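Local coordinates for leucine-rich repeat protein (Bacteroides thetaiotaomicron, PDB 4ECN) that is of unknown function but, as an extracellular protein built largely of leucine-rich repeats, probably takes part in protein binding, at residues E823-Q828 with G854-L859; Q405-R410 with L755-V760; N411-P416 with Q777-G782; S716-D721 with A749-Y754; Q786-A789 with R793-R796. All blocks are in the same frame, centred on the assembly; numbering follows the deposited sequence.

Overall arrangement
From the N terminus, helix 402-409 and the turn after it open contacts 2 and 3, which close far along the sequence on the adjacent strands 757-759 and 780-782. These two long loops cross, and the centres of the two contacts lie about 5 Å apart. Contact 4 is nested inside both and joins two successive loops that lead into strands 732-734 and 757-759. Contact 5 then closes a short loop between strands 780-782 and 810-812, and contact 1 packs a loop near the C-terminal end against the approach to edge strand 857-859. Contacts 2 and 3 thus pin an inserted helix and its following turn to the repeat sheet, while contacts 1, 4 and 5 bind its loops together.

Contact 1: E823-Q828 with G854-L859; sequences EKLTPQ and GMYVLL
Tyr856 lays its ring end against Leu825 and one ring edge against the backbone of Thr826, and these two approaches make up most of the contact. The phenol oxygen meets the leucine: Leu825 CD1 is 3.4 Å from Tyr856 OH and 4.3 Å from Tyr856 CZ, coming to the ring obliquely, with the two side chains crossing at roughly a right angle. Tyr856 CG is anti to the backbone N (chi1 -156°), which carries the ring across toward the 823-828 loop. There Thr826 O sits at the ring edge, in its plane, 3.4 Å from Tyr856 CE2, so the slightly positive ring hydrogens face a carbonyl oxygen. Pro827 follows along the same edge, its CA 4.3 Å from Tyr856 CE2. The union is one of packing, and the loop's polar backbone is tied down by other partners, as where Leu825 O accepts from Ser846 OG. Leu832 of strand 831-833 touches both Leu825 and Tyr856, so the pair belongs to the hydrophobic interior at the last turns of the repeat solenoid. Just before Tyr856, Gly854 closes helix 848-852 in a Schellman motif; Ile851 of that helix packs on the tyrosine and Tyr850 on Pro827, while strand 857-859 runs on as the edge of the parallel sheet, hydrogen-bonded to strand 831-833.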
# COMPACT_ATOMS: atom_id res chain seq x y z
N GLU A 823 20.97 -35.60 -41.84
CA GLU A 823 19.76 -34.88 -42.24
C GLU A 823 20.04 -33.48 -42.77
O GLU A 823 20.87 -32.74 -42.20
CB GLU A 823 18.75 -34.74 -41.09
CG GLU A 823 18.09 -36.02 -40.65
CD GLU A 823 16.84 -35.74 -39.85
OE1 GLU A 823 15.78 -35.51 -40.47
OE2 GLU A 823 16.91 -35.77 -38.61
N LYS A 824 19.33 -33.10 -43.83
CA LYS A 824 19.32 -31.76 -44.40
C LYS A 824 18.36 -30.95 -43.53
O LYS A 824 17.19 -31.33 -43.38
CB LYS A 824 18.93 -31.81 -45.90
CG LYS A 824 18.95 -30.49 -46.65
CD LYS A 824 18.36 -30.61 -48.08
CE LYS A 824 18.41 -29.30 -48.84
NZ LYS A 824 17.69 -29.35 -50.14
N LEU A 825 18.87 -29.90 -42.86
CA LEU A 825 18.03 -29.09 -41.97
C LEU A 825 16.98 -28.36 -42.75
O LEU A 825 17.21 -27.93 -43.88
CB LEU A 825 18.83 -28.08 -41.14
CG LEU A 825 19.83 -28.63 -40.13
CD1 LEU A 825 20.58 -27.50 -39.47
CD2 LEU A 825 19.15 -29.51 -39.08
N THR A 826 15.80 -28.25 -42.14
CA THR A 826 14.68 -27.57 -42.77
C THR A 826 14.62 -26.14 -42.26
O THR A 826 15.04 -25.89 -41.12
CB THR A 826 13.36 -28.34 -42.53
OG1 THR A 826 13.07 -28.44 -41.13
CG2 THR A 826 13.35 -29.71 -43.21
N PRO A 827 14.13 -25.18 -43.08
CA PRO A 827 14.01 -23.80 -42.60
C PRO A 827 12.85 -23.64 -41.63
O PRO A 827 12.73 -22.61 -40.97
CB PRO A 827 13.79 -22.99 -43.88
CG PRO A 827 13.19 -23.93 -44.84
CD PRO A 827 13.62 -25.32 -44.47
N GLN A 828 11.98 -24.67 -41.58
CA GLN A 828 10.78 -24.72 -40.75
C GLN A 828 11.16 -24.87 -39.26
O GLN A 828 10.61 -24.15 -38.42
CB GLN A 828 9.86 -25.87 -41.21
CG GLN A 828 9.17 -25.63 -42.56
CD GLN A 828 10.02 -25.90 -43.78
OE1 GLN A 828 10.66 -26.94 -43.92
NE2 GLN A 828 9.93 -25.00 -44.76
N GLY A 854 18.35 -13.63 -40.98
CA GLY A 854 17.88 -13.51 -39.60
C GLY A 854 16.56 -14.21 -39.36
O GLY A 854 15.74 -13.73 -38.58
N MSE A 855 16.35 -15.34 -40.05
CA MSE A 855 15.11 -16.13 -39.98
C MSE A 855 15.34 -17.53 -39.37
O MSE A 855 14.43 -18.36 -39.38
CB MSE A 855 14.52 -16.28 -41.39
CG MSE A 855 14.21 -14.96 -42.08
SE MSE A 855 13.34 -15.23 -43.82
CE MSE A 855 14.75 -16.06 -44.90
N TYR A 856 16.56 -17.77 -38.86
CA TYR A 856 17.01 -19.01 -38.23
C TYR A 856 17.91 -18.67 -37.05
O TYR A 856 18.82 -17.83 -37.18
CB TYR A 856 17.74 -19.88 -39.27
CG TYR A 856 17.77 -21.37 -38.99
CD1 TYR A 856 18.74 -21.93 -38.16
CD2 TYR A 856 16.93 -22.24 -39.68
CE1 TYR A 856 18.84 -23.31 -37.97
CE2 TYR A 856 17.00 -23.62 -39.48
CZ TYR A 856 17.96 -24.16 -38.64
OH TYR A 856 18.01 -25.53 -38.45
N VAL A 857 17.63 -19.29 -35.89
CA VAL A 857 18.39 -19.10 -34.66
C VAL A 857 19.19 -20.35 -34.39
O VAL A 857 18.61 -21.38 -34.05
CB VAL A 857 17.48 -18.74 -33.49
CG1 VAL A 857 18.30 -18.32 -32.28
CG2 VAL A 857 16.49 -17.66 -33.88
N LEU A 858 20.51 -20.28 -34.59
CA LEU A 858 21.32 -21.45 -34.34
C LEU A 858 22.24 -21.19 -33.17
O LEU A 858 22.97 -20.20 -33.18
CB LEU A 858 22.13 -21.91 -35.57
CG LEU A 858 22.91 -23.21 -35.37
CD1 LEU A 858 21.99 -24.42 -35.42
CD2 LEU A 858 23.99 -23.37 -36.41
N LEU A 859 22.13 -22.06 -32.15
CA LEU A 859 22.97 -22.07 -30.96
C LEU A 859 24.04 -23.09 -31.18
O LEU A 859 23.76 -24.27 -31.43
CB LEU A 859 22.20 -22.31 -29.66
CG LEU A 859 21.23 -21.22 -29.20
CD1 LEU A 859 20.65 -21.55 -27.85
CD2 LEU A 859 21.92 -19.84 -29.10

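Contact 2: Q405-R410 with L755-V760; sequences QDAINR and LSNMDV
The side-chain amide of Asn757 is the flat group met by helix 402-409: Ala407 and Ile408 both lie on the same side of its plane, the alanine methyl toward one end of the amide and the isoleucine toward the other. The setting is the parallel sheet of a leucine-rich repeat solenoid. In the repeat pattern of strand 757-759, Leu755, Met758 and Val760 are the inward hydrophobic residues, and Asn757 and Asp759 point away from the core, on the concave face of such a solenoid, where the helix rests. Ala407 CB is 3.9 Å from Asn757 CG, and the two backbones come within 6.8 Å between Ala407 CA and Asn757 CA, a close approach that the small alanine permits. Ile408 reaches the amide with its CG1 branch, which is anti to the carbonyl carbon (chi1 -71°), and crosses Asn757 at about a right angle. Leu404 touches Asn757 as well, one turn earlier in the helix, and the Ala407 methyl also packs on Ala780 of the next strand. A second flat group, the Arg410 guanidinium, folds back over its own helix and has the backbone N of Ala407 on one face, offset toward the rim, while its NH2 bonds to Gln810 OE1. Arg410 is where the helix gives out, and its backbone N closes the last turn with a hydrogen bond of 3.0 Å to Asp406 O.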
# COMPACT_ATOMS: atom_id res chain seq x y z
N GLN A 405 8.23 -22.31 -21.92
CA GLN A 405 7.56 -21.02 -21.78
C GLN A 405 7.59 -20.29 -23.10
O GLN A 405 6.57 -19.81 -23.53
CB GLN A 405 8.19 -20.18 -20.69
CG GLN A 405 8.01 -20.74 -19.27
CD GLN A 405 8.43 -19.72 -18.25
OE1 GLN A 405 8.16 -18.52 -18.38
NE2 GLN A 405 9.05 -20.19 -17.20
N ASP A 406 8.75 -20.28 -23.77
CA ASP A 406 8.97 -19.67 -25.08
C ASP A 406 7.98 -20.26 -26.08
O ASP A 406 7.26 -19.50 -26.72
CB ASP A 406 10.42 -19.88 -25.53
CG ASP A 406 11.43 -19.15 -24.65
OD1 ASP A 406 11.01 -18.22 -23.90
OD2 ASP A 406 12.64 -19.50 -24.72
N ALA A 407 7.88 -21.60 -26.12
CA ALA A 407 6.95 -22.36 -26.96
C ALA A 407 5.47 -21.89 -26.78
O ALA A 407 4.77 -21.70 -27.77
CB ALA A 407 7.07 -23.84 -26.64
N ILE A 408 5.03 -21.65 -25.53
CA ILE A 408 3.67 -21.20 -25.21
C ILE A 408 3.46 -19.73 -25.60
O ILE A 408 2.40 -19.38 -26.15
CB ILE A 408 3.36 -21.42 -23.70
CG1 ILE A 408 3.22 -22.94 -23.44
CG2 ILE A 408 2.08 -20.68 -23.28
CD1 ILE A 408 3.25 -23.40 -22.02
N ASN A 409 4.45 -18.88 -25.31
CA ASN A 409 4.40 -17.45 -25.59
C ASN A 409 4.31 -17.16 -27.07
O ASN A 409 3.57 -16.25 -27.44
CB ASN A 409 5.59 -16.73 -25.01
CG ASN A 409 5.50 -16.57 -23.51
OD1 ASN A 409 4.42 -16.49 -22.90
ND2 ASN A 409 6.66 -16.48 -22.88
N ARG A 410 5.00 -17.96 -27.93
CA ARG A 410 4.91 -17.75 -29.38
C ARG A 410 3.80 -18.64 -29.99
O ARG A 410 3.78 -18.81 -31.21
CB ARG A 410 6.26 -17.96 -30.09
CG ARG A 410 6.81 -19.35 -30.05
CD ARG A 410 8.13 -19.43 -30.76
NE ARG A 410 8.70 -20.76 -30.56
CZ ARG A 410 9.65 -21.05 -29.68
NH1 ARG A 410 10.22 -20.09 -28.96
NH2 ARG A 410 10.09 -22.30 -29.56
N LEU A 755 0.04 -33.20 -28.34
CA LEU A 755 1.27 -32.90 -27.60
C LEU A 755 2.01 -31.79 -28.31
O LEU A 755 2.34 -31.95 -29.47
CB LEU A 755 2.14 -34.16 -27.44
CG LEU A 755 3.53 -33.99 -26.72
CD1 LEU A 755 3.40 -33.43 -25.27
CD2 LEU A 755 4.32 -35.29 -26.75
N SER A 756 2.17 -30.62 -27.67
CA SER A 756 2.84 -29.47 -28.26
C SER A 756 4.24 -29.25 -27.68
O SER A 756 5.18 -29.04 -28.45
CB SER A 756 2.03 -28.19 -28.08
OG SER A 756 1.04 -27.99 -29.08
N ASN A 757 4.37 -29.23 -26.35
CA ASN A 757 5.64 -28.89 -25.72
C ASN A 757 6.12 -29.96 -24.76
O ASN A 757 5.38 -30.36 -23.85
CB ASN A 757 5.47 -27.56 -24.97
CG ASN A 757 4.49 -26.62 -25.61
OD1 ASN A 757 4.68 -26.18 -26.75
ND2 ASN A 757 3.36 -26.42 -24.94
N MSE A 758 7.37 -30.42 -24.94
CA MSE A 758 7.93 -31.44 -24.05
C MSE A 758 9.40 -31.19 -23.80
O MSE A 758 10.16 -30.94 -24.74
CB MSE A 758 7.72 -32.87 -24.59
CG MSE A 758 8.13 -33.91 -23.56
SE MSE A 758 7.39 -35.63 -23.89
CE MSE A 758 8.31 -36.61 -22.54
N ASP A 759 9.80 -31.28 -22.53
CA ASP A 759 11.19 -31.09 -22.14
C ASP A 759 11.65 -32.24 -21.24
O ASP A 759 11.12 -32.44 -20.14
CB ASP A 759 11.39 -29.73 -21.44
CG ASP A 759 12.81 -29.19 -21.47
OD1 ASP A 759 13.76 -29.99 -21.67
OD2 ASP A 759 12.99 -27.97 -21.26
N VAL A 760 12.62 -33.03 -21.75
CA VAL A 760 13.22 -34.15 -21.03
C VAL A 760 14.71 -33.86 -20.79
O VAL A 760 15.50 -34.81 -20.63
CB VAL A 760 13.00 -35.54 -21.70
CG1 VAL A 760 11.61 -36.06 -21.42
CG2 VAL A 760 13.30 -35.53 -23.19

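Contact 3: N411-P416 with Q777-G782; sequences NPEMKP and QLKAFG
An Asx turn at Asn411, overlaid on a type I beta turn from Asn411 to Met414, presents Asn411 and Glu413 to Lys779 just ahead of strand 780-782. Glu413 OE1 and Lys779 NZ form a salt bridge of 3.5 Å, a long one near the surface, and the two side chains cross at about a right angle. The amide of Asn411 lies beside the same lysine, with Asn411 ND2 4.1 Å from Lys779 CD. Lys779 bends at chi2 (118°) to bring its ammonium here, and its firmer polar partner is Ser756 OG on the neighbouring strand's approach, so the lysine links the two. Within the turn, Asn411 CG is anti to the backbone N (chi1 -176°), which swings OD1 forward to accept from Glu413 N at 2.8 Å. That bond is moderately bent at the hydrogen (148°), and the donor is tilted out of the carbonyl plane. By comparison, the bond that closes the beta turn, Met414 N to Asn411 O at 3.3 Å, is weak. An alanine at Asn411 would remove OD1, and the backbone N of Glu413 would probably be left without this acceptor, with the turn less firmly set and the carboxylate less steadily aimed at Lys779. Met414 packs on Thr731, and in the sheet Ala780 packs on Ala407 of helix 402-409. A salt bridge set up by an Asx turn thus joins an inserted loop to the concave face of the parallel sheet in this leucine-rich repeat fold.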
# COMPACT_ATOMS: atom_id res chain seq x y z
N ASN A 411 2.86 -19.17 -29.18
CA ASN A 411 1.73 -19.94 -29.67
C ASN A 411 0.46 -19.10 -29.49
O ASN A 411 0.06 -18.85 -28.35
CB ASN A 411 1.62 -21.32 -28.98
CG ASN A 411 0.52 -22.22 -29.52
OD1 ASN A 411 -0.43 -21.79 -30.19
ND2 ASN A 411 0.61 -23.52 -29.24
N PRO A 412 -0.18 -18.63 -30.59
CA PRO A 412 -1.38 -17.78 -30.43
C PRO A 412 -2.63 -18.57 -30.00
O PRO A 412 -3.63 -17.95 -29.62
CB PRO A 412 -1.58 -17.19 -31.83
CG PRO A 412 -0.29 -17.51 -32.59
CD PRO A 412 0.17 -18.79 -32.01
N GLU A 413 -2.57 -19.93 -30.01
CA GLU A 413 -3.66 -20.80 -29.55
C GLU A 413 -3.71 -20.90 -28.01
O GLU A 413 -4.63 -21.52 -27.47
CB GLU A 413 -3.55 -22.22 -30.14
CG GLU A 413 -3.65 -22.35 -31.66
CD GLU A 413 -3.54 -23.79 -32.14
OE1 GLU A 413 -2.46 -24.41 -31.97
OE2 GLU A 413 -4.55 -24.29 -32.69
N MSE A 414 -2.69 -20.35 -27.30
CA MSE A 414 -2.58 -20.38 -25.83
C MSE A 414 -2.31 -18.97 -25.30
O MSE A 414 -1.64 -18.18 -25.98
CB MSE A 414 -1.47 -21.35 -25.39
CG MSE A 414 -1.76 -22.83 -25.71
SE MSE A 414 -0.15 -24.01 -25.67
CE MSE A 414 -0.90 -25.73 -26.36
N LYS A 415 -2.85 -18.63 -24.11
CA LYS A 415 -2.67 -17.30 -23.51
C LYS A 415 -1.20 -17.09 -23.08
O LYS A 415 -0.57 -18.05 -22.63
CB LYS A 415 -3.63 -17.06 -22.33
CG LYS A 415 -3.41 -17.92 -21.09
CD LYS A 415 -4.05 -17.27 -19.85
CE LYS A 415 -3.61 -17.93 -18.56
NZ LYS A 415 -4.03 -17.16 -17.37
N PRO A 416 -0.64 -15.86 -23.24
CA PRO A 416 0.78 -15.66 -22.87
C PRO A 416 1.03 -15.82 -21.37
O PRO A 416 0.12 -15.63 -20.55
CB PRO A 416 1.06 -14.21 -23.30
CG PRO A 416 -0.26 -13.56 -23.35
CD PRO A 416 -1.23 -14.63 -23.78
N GLN A 777 1.44 -32.17 -33.76
CA GLN A 777 1.28 -30.89 -33.11
C GLN A 777 2.48 -30.54 -32.25
O GLN A 777 2.44 -29.51 -31.59
CB GLN A 777 0.01 -30.90 -32.24
CG GLN A 777 -1.28 -31.21 -33.02
CD GLN A 777 -1.65 -30.19 -34.08
OE1 GLN A 777 -1.91 -29.01 -33.80
NE2 GLN A 777 -1.78 -30.63 -35.31
N LEU A 778 3.55 -31.36 -32.26
CA LEU A 778 4.75 -31.05 -31.47
C LEU A 778 5.44 -29.83 -32.05
O LEU A 778 5.91 -29.90 -33.19
CB LEU A 778 5.71 -32.25 -31.39
CG LEU A 778 6.93 -32.10 -30.44
CD1 LEU A 778 6.50 -32.10 -28.96
CD2 LEU A 778 7.95 -33.20 -30.67
N LYS A 779 5.45 -28.70 -31.30
CA LYS A 779 6.07 -27.43 -31.72
C LYS A 779 7.48 -27.20 -31.08
O LYS A 779 8.27 -26.46 -31.66
CB LYS A 779 5.16 -26.22 -31.38
CG LYS A 779 3.97 -26.07 -32.33
CD LYS A 779 2.65 -26.20 -31.58
CE LYS A 779 1.44 -26.35 -32.47
NZ LYS A 779 0.22 -26.67 -31.67
N ALA A 780 7.78 -27.85 -29.92
CA ALA A 780 9.06 -27.71 -29.21
C ALA A 780 9.41 -28.96 -28.45
O ALA A 780 8.58 -29.50 -27.70
CB ALA A 780 9.01 -26.55 -28.24
N PHE A 781 10.67 -29.39 -28.59
CA PHE A 781 11.15 -30.55 -27.88
C PHE A 781 12.55 -30.28 -27.35
O PHE A 781 13.38 -29.77 -28.08
CB PHE A 781 11.14 -31.79 -28.79
CG PHE A 781 11.33 -33.05 -28.00
CD1 PHE A 781 10.28 -33.61 -27.29
CD2 PHE A 781 12.58 -33.66 -27.95
CE1 PHE A 781 10.47 -34.77 -26.54
CE2 PHE A 781 12.77 -34.81 -27.18
CZ PHE A 781 11.71 -35.36 -26.48
N GLY A 782 12.79 -30.64 -26.10
CA GLY A 782 14.09 -30.47 -25.45
C GLY A 782 14.60 -31.74 -24.80
O GLY A 782 13.86 -32.43 -24.11

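Contact 4: S716-D721 with A749-Y754; sequences SLKPKD and ATTLPY
Lys718 and Thr751 mark where two irregular loops draw nearest, their CA atoms 7.4 Å apart, neither loop being helix or strand. The backbone is nearly fully extended at Lys718, whereas that of 749-754 curls through Thr750 and Thr751 before Pro753. Deeper in, Leu717 and Leu752 meet through their methyls, CD1 to CD1 at 4.0 Å, with the side chains about perpendicular. Thr751 bridges Leu717 and Lys718: its methyl CG2 lies 3.9 Å from Leu717 O, and its OG1 is 3.4 Å from Lys718 CD, touching the aliphatic part of the lysine. The threonine hydroxyl is hydrogen-bonded to Asn723 OD1. Lys718 starts with CG between the backbone N and the carbonyl carbon (chi1 62°) and then bends twice more, so its ammonium turns back to its own loop. NZ donates to Pro719 O at 2.8 Å, approaching nearly head-on to the carbonyl (171°), and also bonds to Gly722 O. Two backbone oxygens thus hold the charged end while its methylenes lie against Thr751. Loop stacking of this kind, with leucine on leucine between successive returns to the parallel sheet, belongs to the leucine-rich repeat solenoid.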
# COMPACT_ATOMS: atom_id res chain seq x y z
N SER A 716 1.23 -46.09 -18.42
CA SER A 716 1.45 -45.04 -17.43
C SER A 716 0.51 -43.89 -17.69
O SER A 716 0.06 -43.23 -16.76
CB SER A 716 2.90 -44.56 -17.46
OG SER A 716 3.78 -45.49 -16.86
N LEU A 717 0.26 -43.61 -18.97
CA LEU A 717 -0.62 -42.56 -19.45
C LEU A 717 -1.91 -43.11 -20.06
O LEU A 717 -2.66 -42.35 -20.68
CB LEU A 717 0.15 -41.77 -20.52
CG LEU A 717 1.09 -40.66 -20.06
CD1 LEU A 717 1.86 -40.11 -21.22
CD2 LEU A 717 0.32 -39.51 -19.45
N LYS A 718 -2.16 -44.44 -19.93
CA LYS A 718 -3.29 -45.15 -20.55
C LYS A 718 -3.51 -46.59 -20.00
O LYS A 718 -2.54 -47.23 -19.57
CB LYS A 718 -3.03 -45.26 -22.07
CG LYS A 718 -1.78 -46.07 -22.45
CD LYS A 718 -1.51 -46.17 -23.98
CE LYS A 718 -2.58 -46.83 -24.84
NZ LYS A 718 -2.88 -48.24 -24.46
N PRO A 719 -4.74 -47.16 -20.13
CA PRO A 719 -4.94 -48.58 -19.79
C PRO A 719 -4.43 -49.49 -20.93
O PRO A 719 -3.99 -48.98 -21.97
CB PRO A 719 -6.44 -48.68 -19.61
CG PRO A 719 -6.99 -47.62 -20.51
CD PRO A 719 -5.99 -46.55 -20.63
N LYS A 720 -4.53 -50.83 -20.78
CA LYS A 720 -3.97 -51.80 -21.73
C LYS A 720 -4.61 -51.71 -23.13
O LYS A 720 -3.84 -51.71 -24.11
CB LYS A 720 -4.08 -53.26 -21.21
CG LYS A 720 -3.37 -54.35 -22.05
CD LYS A 720 -1.86 -54.11 -22.27
CE LYS A 720 -1.33 -54.70 -23.57
NZ LYS A 720 0.07 -54.25 -23.85
N ASP A 721 -5.94 -51.69 -23.27
CA ASP A 721 -6.43 -51.63 -24.66
C ASP A 721 -7.48 -50.55 -24.77
O ASP A 721 -8.68 -50.79 -24.93
CB ASP A 721 -6.96 -52.99 -25.17
CG ASP A 721 -5.92 -54.10 -25.26
OD1 ASP A 721 -5.14 -54.11 -26.26
OD2 ASP A 721 -5.92 -55.00 -24.36
N ALA A 749 1.01 -40.44 -31.01
CA ALA A 749 -0.20 -39.69 -31.41
C ALA A 749 -1.48 -40.49 -31.14
O ALA A 749 -2.56 -39.91 -31.07
CB ALA A 749 -0.13 -39.30 -32.87
N THR A 750 -1.34 -41.79 -30.90
CA THR A 750 -2.45 -42.65 -30.59
C THR A 750 -2.96 -42.39 -29.17
O THR A 750 -4.10 -42.75 -28.88
CB THR A 750 -2.07 -44.11 -30.78
OG1 THR A 750 -0.77 -44.35 -30.24
CG2 THR A 750 -2.10 -44.51 -32.25
N THR A 751 -2.17 -41.71 -28.30
CA THR A 751 -2.56 -41.41 -26.93
C THR A 751 -2.44 -39.89 -26.65
O THR A 751 -3.31 -39.35 -25.96
CB THR A 751 -1.72 -42.23 -25.94
OG1 THR A 751 -1.90 -43.63 -26.22
CG2 THR A 751 -2.04 -41.93 -24.48
N LEU A 752 -1.37 -39.22 -27.17
CA LEU A 752 -1.11 -37.77 -27.01
C LEU A 752 -1.12 -37.11 -28.39
O LEU A 752 -0.06 -36.69 -28.87
CB LEU A 752 0.22 -37.49 -26.30
CG LEU A 752 0.45 -38.08 -24.93
CD1 LEU A 752 1.86 -37.83 -24.50
CD2 LEU A 752 -0.50 -37.50 -23.93
N PRO A 753 -2.30 -37.02 -29.05
CA PRO A 753 -2.31 -36.48 -30.43
C PRO A 753 -2.09 -34.95 -30.52
O PRO A 753 -1.78 -34.46 -31.62
CB PRO A 753 -3.71 -36.84 -30.93
CG PRO A 753 -4.55 -36.97 -29.70
CD PRO A 753 -3.65 -37.47 -28.63
N TYR A 754 -2.25 -34.21 -29.42
CA TYR A 754 -2.12 -32.76 -29.44
C TYR A 754 -0.91 -32.29 -28.65
O TYR A 754 -0.83 -31.09 -28.36
CB TYR A 754 -3.40 -32.12 -28.87
CG TYR A 754 -4.65 -32.47 -29.65
CD1 TYR A 754 -5.02 -31.74 -30.77
CD2 TYR A 754 -5.46 -33.53 -29.25
CE1 TYR A 754 -6.16 -32.08 -31.51
CE2 TYR A 754 -6.61 -33.87 -29.98
CZ TYR A 754 -6.95 -33.14 -31.10
OH TYR A 754 -8.08 -33.50 -31.80

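Contact 5: Q786-A789 with R793-R796; sequences QRDA and RILR
Arg787 and Arg793 run side by side, pointing the same way, in the loop after strand 780-782 of the leucine-rich repeat solenoid. Gln786 falls where the repeat pattern usually has its asparagine, and its amide likewise bonds to the backbone of the preceding turn, at Val760 O and Phe765 N. Arg787 bends sharply at chi2 (-70°), which folds its guanidinium back beside the chain and lets NH1 donate to Gln786 O at 2.9 Å, this partner lying in the guanidinium plane. Arg793, by contrast, is extended from CG to NE and passes over one guanidinium face of its neighbour: Arg793 CG lies 3.6 Å from Arg787 CZ, above the centre. The two flat groups are 24° from parallel. Both charges have other partners, Arg793 in a salt bridge to Asp836 and in a bond to Asn816 O, Arg787 in one to Ser815 O. An alanine in place of Arg787 would probably leave the methylenes of Arg793 without their flat cover and Ser815 O without this donor. Ile794 places CG2 3.8 Å from Asp788 CB. Leu795 has CG anti to its backbone N, which sets its branch alongside the bent Gln786 chain, with Leu795 CD2 3.8 Å from Gln786 CG. Between the backbones one water serves both sides, donating to Gln786 O at 2.6 Å and accepting from Leu795 N at 2.8 Å.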
# COMPACT_ATOMS: atom_id res chain seq x y z
N GLN A 786 22.13 -34.84 -21.34
CA GLN A 786 21.87 -36.21 -20.89
C GLN A 786 23.13 -36.78 -20.28
O GLN A 786 24.20 -36.76 -20.91
CB GLN A 786 21.37 -37.12 -22.02
CG GLN A 786 20.12 -36.64 -22.74
CD GLN A 786 18.99 -36.44 -21.79
OE1 GLN A 786 18.56 -37.36 -21.11
NE2 GLN A 786 18.50 -35.22 -21.71
N ARG A 787 23.02 -37.28 -19.04
CA ARG A 787 24.17 -37.87 -18.35
C ARG A 787 23.78 -39.10 -17.62
O ARG A 787 22.61 -39.23 -17.25
CB ARG A 787 24.78 -36.88 -17.33
CG ARG A 787 25.25 -35.53 -17.83
CD ARG A 787 26.48 -35.59 -18.71
NE ARG A 787 26.87 -34.24 -19.09
CZ ARG A 787 26.46 -33.63 -20.20
NH1 ARG A 787 25.67 -34.26 -21.06
NH2 ARG A 787 26.84 -32.38 -20.45
N ASP A 788 24.75 -40.00 -17.36
CA ASP A 788 24.52 -41.16 -16.51
C ASP A 788 25.00 -40.81 -15.09
O ASP A 788 25.57 -39.72 -14.88
CB ASP A 788 25.20 -42.42 -17.08
CG ASP A 788 26.71 -42.39 -17.23
OD1 ASP A 788 27.32 -41.35 -16.92
OD2 ASP A 788 27.29 -43.44 -17.65
N ALA A 789 24.77 -41.70 -14.11
CA ALA A 789 25.22 -41.49 -12.73
C ALA A 789 26.74 -41.16 -12.67
O ALA A 789 27.17 -40.29 -11.90
CB ALA A 789 24.92 -42.74 -11.92
N ARG A 793 28.67 -38.30 -21.13
CA ARG A 793 27.74 -37.75 -22.12
C ARG A 793 27.21 -38.93 -22.94
O ARG A 793 27.85 -39.36 -23.92
CB ARG A 793 28.41 -36.66 -22.99
CG ARG A 793 28.88 -35.46 -22.21
CD ARG A 793 29.14 -34.30 -23.14
NE ARG A 793 29.46 -33.08 -22.39
CZ ARG A 793 29.61 -31.88 -22.93
NH1 ARG A 793 29.43 -31.71 -24.23
NH2 ARG A 793 29.90 -30.84 -22.17
N ILE A 794 26.08 -39.48 -22.50
CA ILE A 794 25.52 -40.72 -23.03
C ILE A 794 24.69 -40.55 -24.34
O ILE A 794 24.45 -41.56 -25.01
CB ILE A 794 24.63 -41.41 -21.96
CG1 ILE A 794 23.48 -40.50 -21.47
CG2 ILE A 794 25.51 -41.89 -20.79
CD1 ILE A 794 22.51 -41.20 -20.63
N LEU A 795 24.29 -39.32 -24.72
CA LEU A 795 23.48 -39.19 -25.93
C LEU A 795 24.36 -38.73 -27.13
O LEU A 795 24.71 -37.55 -27.25
CB LEU A 795 22.29 -38.25 -25.71
CG LEU A 795 21.32 -38.04 -26.89
CD1 LEU A 795 20.60 -39.33 -27.27
CD2 LEU A 795 20.31 -36.97 -26.55
N ARG A 796 24.66 -39.70 -28.02
CA ARG A 796 25.50 -39.53 -29.21
C ARG A 796 24.75 -39.55 -30.55
O ARG A 796 25.29 -39.07 -31.56
CB ARG A 796 26.58 -40.64 -29.28
CG ARG A 796 27.58 -40.66 -28.16
CD ARG A 796 28.81 -41.42 -28.63
NE ARG A 796 28.98 -42.75 -28.05
CZ ARG A 796 29.60 -42.99 -26.89
NH1 ARG A 796 30.04 -41.98 -26.14
NH2 ARG A 796 29.75 -44.23 -26.46
O HOH W 1 24.73 -36.91 -23.40